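Local coordinates for protein probable intron-encoded endonuclease 1 (Wickerhamomyces canadensis, PDB 6X1J) that cleaves DNA as a LAGLIDADG homing endonuclease and takes part in the homing of a mitochondrial 21S rRNA gene intron, at residues Phe145-Lys151 / Met223-Phe229; Glu138-Ala142 / Leu214-Ile219; Glu37-Ile41 / Phe112-Gly116. All coordinates share one frame; numbering follows the deposited sequence.

Interaction 1. Residues Phe145-Lys151 / Met223-Phe229. With K (potassium ion), chain D; K (potassium ion), chain E; nucleotides of chain C.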
loop_
_atom_site.group_PDB
_atom_site.type_symbol
_atom_site.label_atom_id
_atom_site.label_comp_id
_atom_site.label_asym_id
_atom_site.label_seq_id
_atom_site.Cartn_x
_atom_site.Cartn_y
_atom_site.Cartn_z
ATOM N N PHE A 145 2.943 -3.939 -5.198
ATOM C CA PHE A 145 2.939 -5.379 -5.562
ATOM C C PHE A 145 2.662 -6.272 -4.330
ATOM O O PHE A 145 1.862 -7.224 -4.424
ATOM C CB PHE A 145 4.229 -5.748 -6.314
ATOM C CG PHE A 145 4.168 -7.165 -6.847
ATOM C CD1 PHE A 145 3.441 -7.460 -7.989
ATOM C CD2 PHE A 145 4.730 -8.212 -6.138
ATOM C CE1 PHE A 145 3.276 -8.771 -8.409
ATOM C CE2 PHE A 145 4.580 -9.522 -6.575
ATOM C CZ PHE A 145 3.855 -9.797 -7.705
ATOM N N MET A 146 3.245 -6.015 -3.154
ATOM C CA MET A 146 2.978 -6.891 -1.974
ATOM C C MET A 146 1.501 -6.747 -1.601
ATOM O O MET A 146 0.848 -7.741 -1.246
ATOM C CB MET A 146 3.898 -6.548 -0.796
ATOM C CG MET A 146 5.375 -6.800 -1.120
ATOM S SD MET A 146 6.552 -6.644 0.272
ATOM C CE MET A 146 6.977 -4.903 0.238
ATOM N N ASP A 147 0.946 -5.565 -1.791
ATOM C CA ASP A 147 -0.474 -5.276 -1.470
ATOM C C ASP A 147 -1.366 -5.973 -2.499
ATOM O O ASP A 147 -2.078 -6.954 -2.115
ATOM C CB ASP A 147 -0.689 -3.772 -1.382
ATOM C CG ASP A 147 -0.137 -3.129 -0.118
ATOM O OD1 ASP A 147 0.495 -3.855 0.692
ATOM O OD2 ASP A 147 -0.372 -1.912 0.073
ATOM N N ASP A 148 -1.269 -5.558 -3.766
ATOM C CA ASP A 148 -2.292 -5.825 -4.821
ATOM C C ASP A 148 -1.749 -6.737 -5.930
ATOM O O ASP A 148 -2.451 -6.957 -6.940
ATOM C CB ASP A 148 -2.806 -4.474 -5.328
ATOM C CG ASP A 148 -3.996 -4.012 -4.513
ATOM O OD1 ASP A 148 -4.078 -4.409 -3.345
ATOM O OD2 ASP A 148 -4.845 -3.283 -5.049
ATOM N N GLY A 149 -0.543 -7.248 -5.743
ATOM C CA GLY A 149 0.195 -8.033 -6.733
ATOM C C GLY A 149 -0.352 -9.452 -6.777
ATOM O O GLY A 149 -1.010 -9.854 -5.830
ATOM N N GLY A 150 -0.118 -10.144 -7.881
ATOM C CA GLY A 150 -0.675 -11.475 -8.192
ATOM C C GLY A 150 0.078 -12.122 -9.330
ATOM O O GLY A 150 0.774 -11.415 -10.052
ATOM N N LYS A 151 -0.042 -13.442 -9.447
ATOM C CA LYS A 151 0.417 -14.238 -10.610
ATOM C C LYS A 151 -0.707 -14.295 -11.653
ATOM O O LYS A 151 -1.887 -14.219 -11.285
ATOM C CB LYS A 151 0.828 -15.625 -10.128
ATOM C CG LYS A 151 2.046 -15.632 -9.210
ATOM C CD LYS A 151 2.452 -17.036 -8.850
ATOM C CE LYS A 151 3.645 -17.171 -7.925
ATOM N NZ LYS A 151 4.082 -18.583 -7.878
ATOM N N MET A 223 6.797 -12.210 1.970
ATOM C CA MET A 223 6.018 -11.824 0.750
ATOM C C MET A 223 6.704 -12.279 -0.558
ATOM O O MET A 223 6.143 -12.042 -1.682
ATOM C CB MET A 223 5.747 -10.310 0.772
ATOM C CG MET A 223 4.747 -9.904 1.860
ATOM S SD MET A 223 3.186 -10.779 1.726
ATOM C CE MET A 223 2.022 -9.842 2.710
ATOM N N LYS A 224 7.836 -12.954 -0.491
ATOM C CA LYS A 224 8.546 -13.350 -1.737
ATOM C C LYS A 224 7.674 -14.308 -2.557
ATOM O O LYS A 224 7.844 -14.329 -3.779
ATOM C CB LYS A 224 9.859 -14.064 -1.454
ATOM C CG LYS A 224 10.887 -13.223 -0.739
ATOM C CD LYS A 224 11.677 -12.359 -1.666
ATOM C CE LYS A 224 12.977 -11.889 -1.042
ATOM N NZ LYS A 224 13.224 -10.462 -1.349
ATOM N N TYR A 225 6.739 -15.016 -1.916
ATOM C CA TYR A 225 5.936 -16.068 -2.570
ATOM C C TYR A 225 5.091 -15.476 -3.710
ATOM O O TYR A 225 4.716 -16.246 -4.630
ATOM C CB TYR A 225 5.050 -16.799 -1.567
ATOM C CG TYR A 225 3.832 -16.046 -1.140
ATOM C CD1 TYR A 225 3.892 -15.185 -0.059
ATOM C CD2 TYR A 225 2.629 -16.183 -1.814
ATOM C CE1 TYR A 225 2.767 -14.494 0.358
ATOM C CE2 TYR A 225 1.497 -15.487 -1.415
ATOM C CZ TYR A 225 1.571 -14.628 -0.328
ATOM O OH TYR A 225 0.476 -13.920 0.089
ATOM N N LYS A 226 4.779 -14.175 -3.671
ATOM C CA LYS A 226 3.872 -13.550 -4.681
ATOM C C LYS A 226 4.622 -13.469 -6.004
ATOM O O LYS A 226 3.966 -13.373 -7.025
ATOM C CB LYS A 226 3.394 -12.162 -4.246
ATOM C CG LYS A 226 2.440 -12.141 -3.065
ATOM C CD LYS A 226 1.761 -10.811 -2.880
ATOM C CE LYS A 226 0.374 -10.832 -3.466
ATOM N NZ LYS A 226 -0.402 -9.625 -3.115
ATOM N N LEU A 227 5.947 -13.567 -5.947
ATOM C CA LEU A 227 6.926 -13.267 -7.025
ATOM C C LEU A 227 7.663 -14.544 -7.473
ATOM O O LEU A 227 8.211 -14.568 -8.605
ATOM C CB LEU A 227 7.913 -12.251 -6.423
ATOM C CG LEU A 227 8.840 -11.527 -7.387
ATOM C CD1 LEU A 227 8.045 -10.545 -8.216
ATOM C CD2 LEU A 227 9.960 -10.787 -6.659
ATOM N N LEU A 228 7.754 -15.539 -6.605
ATOM C CA LEU A 228 8.649 -16.712 -6.771
ATOM C C LEU A 228 7.992 -17.782 -7.671
ATOM O O LEU A 228 6.881 -18.173 -7.407
ATOM C CB LEU A 228 8.936 -17.285 -5.380
ATOM C CG LEU A 228 10.413 -17.453 -5.018
ATOM C CD1 LEU A 228 10.561 -18.040 -3.615
ATOM C CD2 LEU A 228 11.153 -18.319 -6.035
ATOM N N PHE A 229 8.684 -18.247 -8.695
ATOM C CA PHE A 229 8.333 -19.471 -9.464
ATOM C C PHE A 229 9.510 -20.442 -9.400
ATOM O O PHE A 229 10.616 -20.017 -8.991
ATOM C CB PHE A 229 8.015 -19.127 -10.918
ATOM C CG PHE A 229 6.868 -18.164 -11.102
ATOM C CD1 PHE A 229 7.078 -16.790 -11.058
ATOM C CD2 PHE A 229 5.577 -18.641 -11.318
ATOM C CE1 PHE A 229 6.017 -15.920 -11.274
ATOM C CE2 PHE A 229 4.523 -17.772 -11.538
ATOM C CZ PHE A 229 4.744 -16.409 -11.491
HETATM K K K D . -4.095 -7.411 -1.044
HETATM K K K E . -6.453 -1.341 -3.852
ATOM P P DC C 17 -6.081 -6.970 -3.772
ATOM O OP1 DC C 17 -6.185 -6.355 -2.428
ATOM O OP2 DC C 17 -5.822 -6.074 -4.936
ATOM O "O5'" DC C 17 -4.982 -8.125 -3.672
ATOM C "C5'" DC C 17 -4.551 -9.013 -4.747
ATOM C "C4'" DC C 17 -4.848 -10.450 -4.370
ATOM O "O4'" DC C 17 -6.237 -10.795 -4.641
ATOM C "C3'" DC C 17 -3.998 -11.559 -4.994
ATOM O "O3'" DC C 17 -3.550 -12.421 -3.918
ATOM C "C2'" DC C 17 -4.958 -12.211 -5.972
ATOM C "C1'" DC C 17 -6.312 -12.032 -5.331
ATOM N N1 DC C 17 -7.465 -11.971 -6.274
ATOM C C2 DC C 17 -8.655 -12.666 -5.988
ATOM O O2 DC C 17 -8.724 -13.360 -4.959
ATOM N N3 DC C 17 -9.700 -12.566 -6.842
ATOM C C4 DC C 17 -9.610 -11.782 -7.917
ATOM N N4 DC C 17 -10.656 -11.731 -8.745
ATOM C C5 DC C 17 -8.426 -11.049 -8.216
ATOM C C6 DC C 17 -7.397 -11.153 -7.363
ATOM P P DC C 18 -2.534 -13.644 -4.111
ATOM O OP1 DC C 18 -1.815 -13.835 -2.821
ATOM O OP2 DC C 18 -1.725 -13.503 -5.351
ATOM O "O5'" DC C 18 -3.491 -14.887 -4.395
ATOM C "C5'" DC C 18 -4.480 -15.232 -3.464
ATOM C "C4'" DC C 18 -5.428 -16.226 -4.081
ATOM O "O4'" DC C 18 -6.263 -15.595 -5.075
ATOM C "C3'" DC C 18 -4.837 -17.474 -4.741
ATOM O "O3'" DC C 18 -5.159 -18.629 -3.977
ATOM C "C2'" DC C 18 -5.389 -17.435 -6.167
ATOM C "C1'" DC C 18 -6.617 -16.556 -6.040
ATOM N N1 DC C 18 -7.035 -15.835 -7.254
ATOM C C2 DC C 18 -8.347 -15.970 -7.716
ATOM O O2 DC C 18 -9.137 -16.699 -7.097
ATOM N N3 DC C 18 -8.717 -15.323 -8.839
ATOM C C4 DC C 18 -7.852 -14.521 -9.464
ATOM N N4 DC C 18 -8.278 -13.867 -10.553
ATOM C C5 DC C 18 -6.519 -14.344 -8.997
ATOM C C6 DC C 18 -6.163 -14.997 -7.886
HETATM O O HOH W 1 -4.457 -9.996 -0.906
HETATM O O HOH W 2 -7.097 -8.772 -1.323
HETATM O O HOH W 3 -8.141 0.663 -2.675
HETATM O O HOH W 4 -7.795 -3.724 -4.967
HETATM O O HOH W 5 -7.320 -1.260 -6.913
#
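A LAGLIDADG motif helix, 138-148, ends here, turning at Gly149 into strand 149-151, and Lys226 from the C-terminal tail reaches into that turn. Its side chain bends at chi3 (99°), which carries NZ in among the carbonyls where the helix gives way to the strand. NZ donates to Met146 O at 2.9 Å, standing 56° above the carbonyl plane, and weakly to Gly149 O at 2.8 Å. Behind this grip, Lys226 CB lies 3.7 Å from Phe145 CE2, while its carbonyl carbon sits at the edge of the Phe145 ring; Met223 CB packs on Met146 SD.

As in other LAGLIDADG enzymes, the end of the motif helix meets the DNA backbone and its metal ions. Asp147 binds one potassium ion through its carbonyl O at 2.3 Å, together with Asp47 and the DC17 phosphate, and Asp148 binds the other through OD2 at 2.8 Å, with Leu45 and Gly46 carbonyls. The Asp147 carboxylate is instead held by Tyr70 and Asn43.

Farther along the strand, the extended Lys151 chain runs over one face of the Phe229 ring, with NZ in a cation-pi contact 4.0 Å from the ring centroid. The same NZ donates to Leu228 O at 2.9 Å, with a C=O...N angle of 155°.

Interaction 2. Residues Glu138-Ala142 / Leu214-Ile219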
loop_
_atom_site.group_PDB
_atom_site.type_symbol
_atom_site.label_atom_id
_atom_site.label_comp_id
_atom_site.label_asym_id
_atom_site.label_seq_id
_atom_site.Cartn_x
_atom_site.Cartn_y
_atom_site.Cartn_z
ATOM N N GLU A 138 10.778 2.419 -7.566
ATOM C CA GLU A 138 10.812 0.937 -7.389
ATOM C C GLU A 138 10.389 0.553 -5.961
ATOM O O GLU A 138 9.635 -0.439 -5.862
ATOM C CB GLU A 138 12.207 0.368 -7.656
ATOM C CG GLU A 138 12.712 0.604 -9.064
ATOM C CD GLU A 138 13.548 1.857 -9.200
ATOM O OE1 GLU A 138 13.432 2.770 -8.308
ATOM O OE2 GLU A 138 14.291 1.922 -10.201
ATOM N N ARG A 139 10.733 1.353 -4.921
ATOM C CA ARG A 139 10.262 1.073 -3.548
ATOM C C ARG A 139 8.725 1.088 -3.578
ATOM O O ARG A 139 8.124 0.103 -3.085
ATOM C CB ARG A 139 10.917 2.007 -2.517
ATOM C CG ARG A 139 10.551 1.702 -1.064
ATOM C CD ARG A 139 11.139 2.700 -0.057
ATOM N NE ARG A 139 12.591 2.613 0.056
ATOM C CZ ARG A 139 13.243 1.848 0.931
ATOM N NH1 ARG A 139 12.568 1.071 1.774
ATOM N NH2 ARG A 139 14.569 1.839 0.914
ATOM N N SER A 140 8.103 2.127 -4.166
ATOM C CA SER A 140 6.621 2.251 -4.286
ATOM C C SER A 140 6.077 1.019 -5.022
ATOM O O SER A 140 5.054 0.441 -4.566
ATOM C CB SER A 140 6.148 3.538 -5.020
ATOM O OG SER A 140 6.807 4.722 -4.577
ATOM N N LEU A 141 6.712 0.648 -6.130
ATOM C CA LEU A 141 6.255 -0.524 -6.955
ATOM C C LEU A 141 6.201 -1.794 -6.100
ATOM O O LEU A 141 5.231 -2.567 -6.271
ATOM C CB LEU A 141 7.208 -0.785 -8.118
ATOM C CG LEU A 141 7.056 0.102 -9.347
ATOM C CD1 LEU A 141 8.047 -0.357 -10.395
ATOM C CD2 LEU A 141 5.640 0.050 -9.886
ATOM N N ALA A 142 7.193 -1.997 -5.217
ATOM C CA ALA A 142 7.307 -3.222 -4.379
ATOM C C ALA A 142 6.134 -3.288 -3.417
ATOM O O ALA A 142 5.548 -4.369 -3.246
ATOM C CB ALA A 142 8.611 -3.265 -3.616
ATOM N N LEU A 214 13.869 -4.960 -10.225
ATOM C CA LEU A 214 13.406 -3.639 -9.718
ATOM C C LEU A 214 12.855 -3.793 -8.305
ATOM O O LEU A 214 13.147 -2.910 -7.482
ATOM C CB LEU A 214 12.284 -3.048 -10.586
ATOM C CG LEU A 214 12.618 -2.705 -12.034
ATOM C CD1 LEU A 214 11.348 -2.272 -12.742
ATOM C CD2 LEU A 214 13.687 -1.624 -12.145
ATOM N N VAL A 215 11.989 -4.778 -8.070
ATOM C CA VAL A 215 11.204 -4.831 -6.802
ATOM C C VAL A 215 11.801 -5.837 -5.805
ATOM O O VAL A 215 11.575 -5.621 -4.605
ATOM C CB VAL A 215 9.703 -5.080 -7.020
ATOM C CG1 VAL A 215 9.142 -4.199 -8.125
ATOM C CG2 VAL A 215 9.341 -6.534 -7.281
ATOM N N ASN A 216 12.477 -6.904 -6.232
ATOM C CA ASN A 216 12.892 -7.998 -5.296
ATOM C C ASN A 216 13.689 -7.423 -4.114
ATOM O O ASN A 216 13.495 -7.860 -2.981
ATOM C CB ASN A 216 13.632 -9.172 -5.962
ATOM C CG ASN A 216 13.959 -10.216 -4.907
ATOM O OD1 ASN A 216 13.035 -10.723 -4.254
ATOM N ND2 ASN A 216 15.251 -10.452 -4.658
ATOM N N PRO A 217 14.584 -6.419 -4.289
ATOM C CA PRO A 217 15.345 -5.885 -3.158
ATOM C C PRO A 217 14.485 -5.372 -2.002
ATOM O O PRO A 217 14.984 -5.370 -0.917
ATOM C CB PRO A 217 16.122 -4.717 -3.766
ATOM C CG PRO A 217 16.291 -5.127 -5.225
ATOM C CD PRO A 217 14.969 -5.786 -5.562
ATOM N N TYR A 218 13.219 -5.015 -2.240
ATOM C CA TYR A 218 12.318 -4.427 -1.211
ATOM C C TYR A 218 11.355 -5.471 -0.619
ATOM O O TYR A 218 10.649 -5.213 0.429
ATOM C CB TYR A 218 11.561 -3.244 -1.841
ATOM C CG TYR A 218 12.449 -2.093 -2.290
ATOM C CD1 TYR A 218 13.041 -1.260 -1.361
ATOM C CD2 TYR A 218 12.757 -1.867 -3.630
ATOM C CE1 TYR A 218 13.861 -0.203 -1.744
ATOM C CE2 TYR A 218 13.595 -0.825 -4.037
ATOM C CZ TYR A 218 14.143 0.026 -3.082
ATOM O OH TYR A 218 14.956 1.082 -3.397
ATOM N N ILE A 219 11.230 -6.631 -1.260
ATOM C CA ILE A 219 10.187 -7.628 -0.862
ATOM C C ILE A 219 10.658 -8.331 0.418
ATOM O O ILE A 219 11.729 -8.918 0.390
ATOM C CB ILE A 219 9.939 -8.649 -1.974
ATOM C CG1 ILE A 219 9.505 -7.994 -3.289
ATOM C CG2 ILE A 219 8.935 -9.680 -1.494
ATOM C CD1 ILE A 219 8.117 -7.416 -3.256
HETATM O O HOH W 6 13.548 2.631 -5.352
HETATM O O HOH W 7 16.179 2.524 -1.208
#
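Tyr218 lays its ring against the first turns of helix 138-148, where Arg139 wraps around it. Arg139 CA stands over the middle of one ring face, 3.8 Å from the centroid, in a CH-pi contact. Beyond it the arginine chain leaves the helix with CG opposite the backbone N (chi1 -176°), runs straight through chi2, and then bends at chi3 (-68°). That bend swings the guanidinium round the rim of the ring, where its own face is centred over Tyr218 CE1 and NH2 lies at the ring edge, 3.4 Å from CE1. The two planes are 66° apart, so this is no parallel stack: backbone and CB take the tyrosine face, and the guanidinium closes off one edge.

Two waters tie the polar ends together. One is shared by Tyr218 OH, Glu138 OE1 and the backbone N of Arg139, in the first turn of the helix; the other joins Tyr218 OH to Arg139 NH2. Glu138 is bent at chi2, and its CB rests 3.4 Å from Leu214 O, while CG touches Leu214 CD2.

Deeper in, the contact is apolar and close. Ala142 CB meets Tyr218 CB at 3.4 Å and Val215 CB at 4.0 Å, and with so small a side chain the backbones come to 4.9 Å between the CA atoms of Ala142 and Val215. Val215 CG1 also meets Leu141 CB at 3.9 Å, and Ile219 CD1 reaches the Ala142 methyl group.

The end of helix 208-215 and the 3-10 turn after it thus lie on one side of the LAGLIDADG motif helix 138-148. Helix 172-186 adds Leu182 and Phe186 against Leu141, and helix 34-45 receives Ser140 and Arg139.

Interaction 3. Residues Glu37-Ile41 / Phe112-Gly116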
loop_
_atom_site.group_PDB
_atom_site.type_symbol
_atom_site.label_atom_id
_atom_site.label_comp_id
_atom_site.label_asym_id
_atom_site.label_seq_id
_atom_site.Cartn_x
_atom_site.Cartn_y
_atom_site.Cartn_z
ATOM N N GLU A 37 7.464 8.116 2.331
ATOM C CA GLU A 37 6.618 8.749 1.298
ATOM C C GLU A 37 6.457 7.698 0.200
ATOM O O GLU A 37 5.313 7.478 -0.199
ATOM C CB GLU A 37 7.236 10.056 0.801
ATOM C CG GLU A 37 6.380 10.773 -0.221
ATOM C CD GLU A 37 7.132 11.803 -1.058
ATOM O OE1 GLU A 37 7.947 12.539 -0.474
ATOM O OE2 GLU A 37 6.910 11.863 -2.300
ATOM N N GLU A 38 7.579 7.122 -0.243
ATOM C CA GLU A 38 7.652 6.179 -1.398
ATOM C C GLU A 38 6.965 4.882 -1.009
ATOM O O GLU A 38 6.198 4.362 -1.823
ATOM C CB GLU A 38 9.086 5.962 -1.899
ATOM C CG GLU A 38 9.702 7.241 -2.449
ATOM C CD GLU A 38 11.164 7.141 -2.858
ATOM O OE1 GLU A 38 11.676 6.012 -3.048
ATOM O OE2 GLU A 38 11.791 8.203 -3.005
ATOM N N THR A 39 7.175 4.395 0.214
ATOM C CA THR A 39 6.413 3.234 0.726
ATOM C C THR A 39 4.908 3.542 0.589
ATOM O O THR A 39 4.132 2.704 0.090
ATOM C CB THR A 39 6.802 2.919 2.182
ATOM O OG1 THR A 39 8.196 2.595 2.249
ATOM C CG2 THR A 39 5.972 1.783 2.700
ATOM N N LEU A 40 4.506 4.705 1.066
ATOM C CA LEU A 40 3.082 5.024 1.300
ATOM C C LEU A 40 2.414 5.210 -0.071
ATOM O O LEU A 40 1.214 4.897 -0.221
ATOM C CB LEU A 40 2.988 6.302 2.139
ATOM C CG LEU A 40 1.570 6.849 2.334
ATOM C CD1 LEU A 40 0.615 5.772 2.808
ATOM C CD2 LEU A 40 1.532 8.003 3.310
ATOM N N ILE A 41 3.157 5.673 -1.055
ATOM C CA ILE A 41 2.570 5.809 -2.430
ATOM C C ILE A 41 2.168 4.406 -2.905
ATOM O O ILE A 41 1.060 4.252 -3.469
ATOM C CB ILE A 41 3.552 6.517 -3.382
ATOM C CG1 ILE A 41 3.587 8.012 -3.062
ATOM C CG2 ILE A 41 3.232 6.236 -4.844
ATOM C CD1 ILE A 41 4.912 8.647 -3.402
ATOM N N PHE A 112 0.627 13.488 6.547
ATOM C CA PHE A 112 -0.129 12.584 5.642
ATOM C C PHE A 112 -1.001 13.384 4.651
ATOM O O PHE A 112 -1.533 12.764 3.699
ATOM C CB PHE A 112 -0.969 11.570 6.443
ATOM C CG PHE A 112 -0.169 10.624 7.320
ATOM C CD1 PHE A 112 0.775 9.760 6.781
ATOM C CD2 PHE A 112 -0.356 10.590 8.701
ATOM C CE1 PHE A 112 1.528 8.917 7.597
ATOM C CE2 PHE A 112 0.404 9.752 9.508
ATOM C CZ PHE A 112 1.361 8.939 8.959
ATOM N N ASP A 113 -1.116 14.709 4.808
ATOM C CA ASP A 113 -2.080 15.547 4.041
ATOM C C ASP A 113 -1.710 15.644 2.557
ATOM O O ASP A 113 -2.637 15.580 1.720
ATOM C CB ASP A 113 -2.159 16.957 4.629
ATOM C CG ASP A 113 -3.116 17.101 5.806
ATOM O OD1 ASP A 113 -3.822 16.116 6.144
ATOM O OD2 ASP A 113 -3.148 18.203 6.365
ATOM N N LYS A 114 -0.430 15.871 2.240
ATOM C CA LYS A 114 0.055 15.995 0.847
ATOM C C LYS A 114 -0.399 14.786 0.007
ATOM O O LYS A 114 -1.007 14.996 -1.069
ATOM C CB LYS A 114 1.577 16.107 0.809
ATOM C CG LYS A 114 2.091 16.349 -0.606
ATOM C CD LYS A 114 3.587 16.447 -0.715
ATOM C CE LYS A 114 4.234 15.084 -0.745
ATOM N NZ LYS A 114 5.701 15.222 -0.721
ATOM N N LEU A 115 -0.089 13.569 0.454
ATOM C CA LEU A 115 -0.488 12.315 -0.250
ATOM C C LEU A 115 -1.988 12.078 -0.069
ATOM O O LEU A 115 -2.638 11.612 -1.007
ATOM C CB LEU A 115 0.365 11.147 0.241
ATOM C CG LEU A 115 1.819 11.204 -0.238
ATOM C CD1 LEU A 115 2.653 10.095 0.372
ATOM C CD2 LEU A 115 1.907 11.109 -1.751
ATOM N N GLY A 116 -2.560 12.480 1.043
ATOM C CA GLY A 116 -4.020 12.366 1.171
ATOM C C GLY A 116 -4.759 13.196 0.116
ATOM O O GLY A 116 -5.715 12.650 -0.483
#
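Leu115, on helix 113-119, pushes its two methyl groups into the LAGLIDADG motif helix 34-45, and most of this contact is apolar. With CG opposite its own carbonyl carbon (chi1 -71°), the side chain projects between three residues of the facing helix. CD1 lies 3.8 Å from Leu40 CD2 and equally near the CG of Glu37, while CD2 meets Ile41 CG1 at 3.8 Å. Leu40 and Leu115 run antiparallel alongside each other, whereas the Ile41 side chain lies roughly perpendicular to Leu115. The nearest CA atoms, those of Ile41 and Leu115, are 7.5 Å apart, and the contact is made chiefly by side chains.

The aromatic contribution is a single edge contact. Leu40 CD2 comes up near the plane of the Phe112 ring, 4.0 Å from CD1, and therefore meets the ring at its rim.

Charge enters at the outer end of the contact. Glu37, extended from a CG opposite the backbone N, stretches across to Lys114, whose chain bends at chi3 (81°) to bring its ammonium round. The salt bridge between Glu37 OE1 and Lys114 NZ is long, at 3.5 Å, and Lys114 is exposed. No hydrogen bond crosses the contact; Glu37 O, against which Leu115 CD1 also rests, is taken within its own helix by Ile41 N at 2.9 Å.

Around the two helices, Leu40 and Phe112 both lie against Leu61 of strand 60-65, in the four-stranded antiparallel sheet, and Phe112 meets Tyr81 edge-to-face. The other flank of helix 34-45 belongs to helix 138-148, where Thr39 touches Tyr143 and Ile41 touches Ser140.

The three contacts illustrate how helices and a C-terminal segment pack around paired LAGLIDADG helices. Interaction 3 comes first along the chain and closes before the others open; interactions 1 and 2 alternate their segments and share helix 138-148, their centres about 11 Å apart. Lys224 NZ joins these two through probable hydrogen bonds to Ile219 O and Asn216 OD1. Interaction 2 lies about 17 Å from interaction 3 between centres and meets it through Ser140 OG and Glu38 O, a probable hydrogen bond between the two motif helices. Interactions 1 and 3 stand about 22 Å apart; interaction 3 covers helix 34-45 and interactions 1 and 2 cover helix 138-148, whose ends lead to the potassium-binding aspartates.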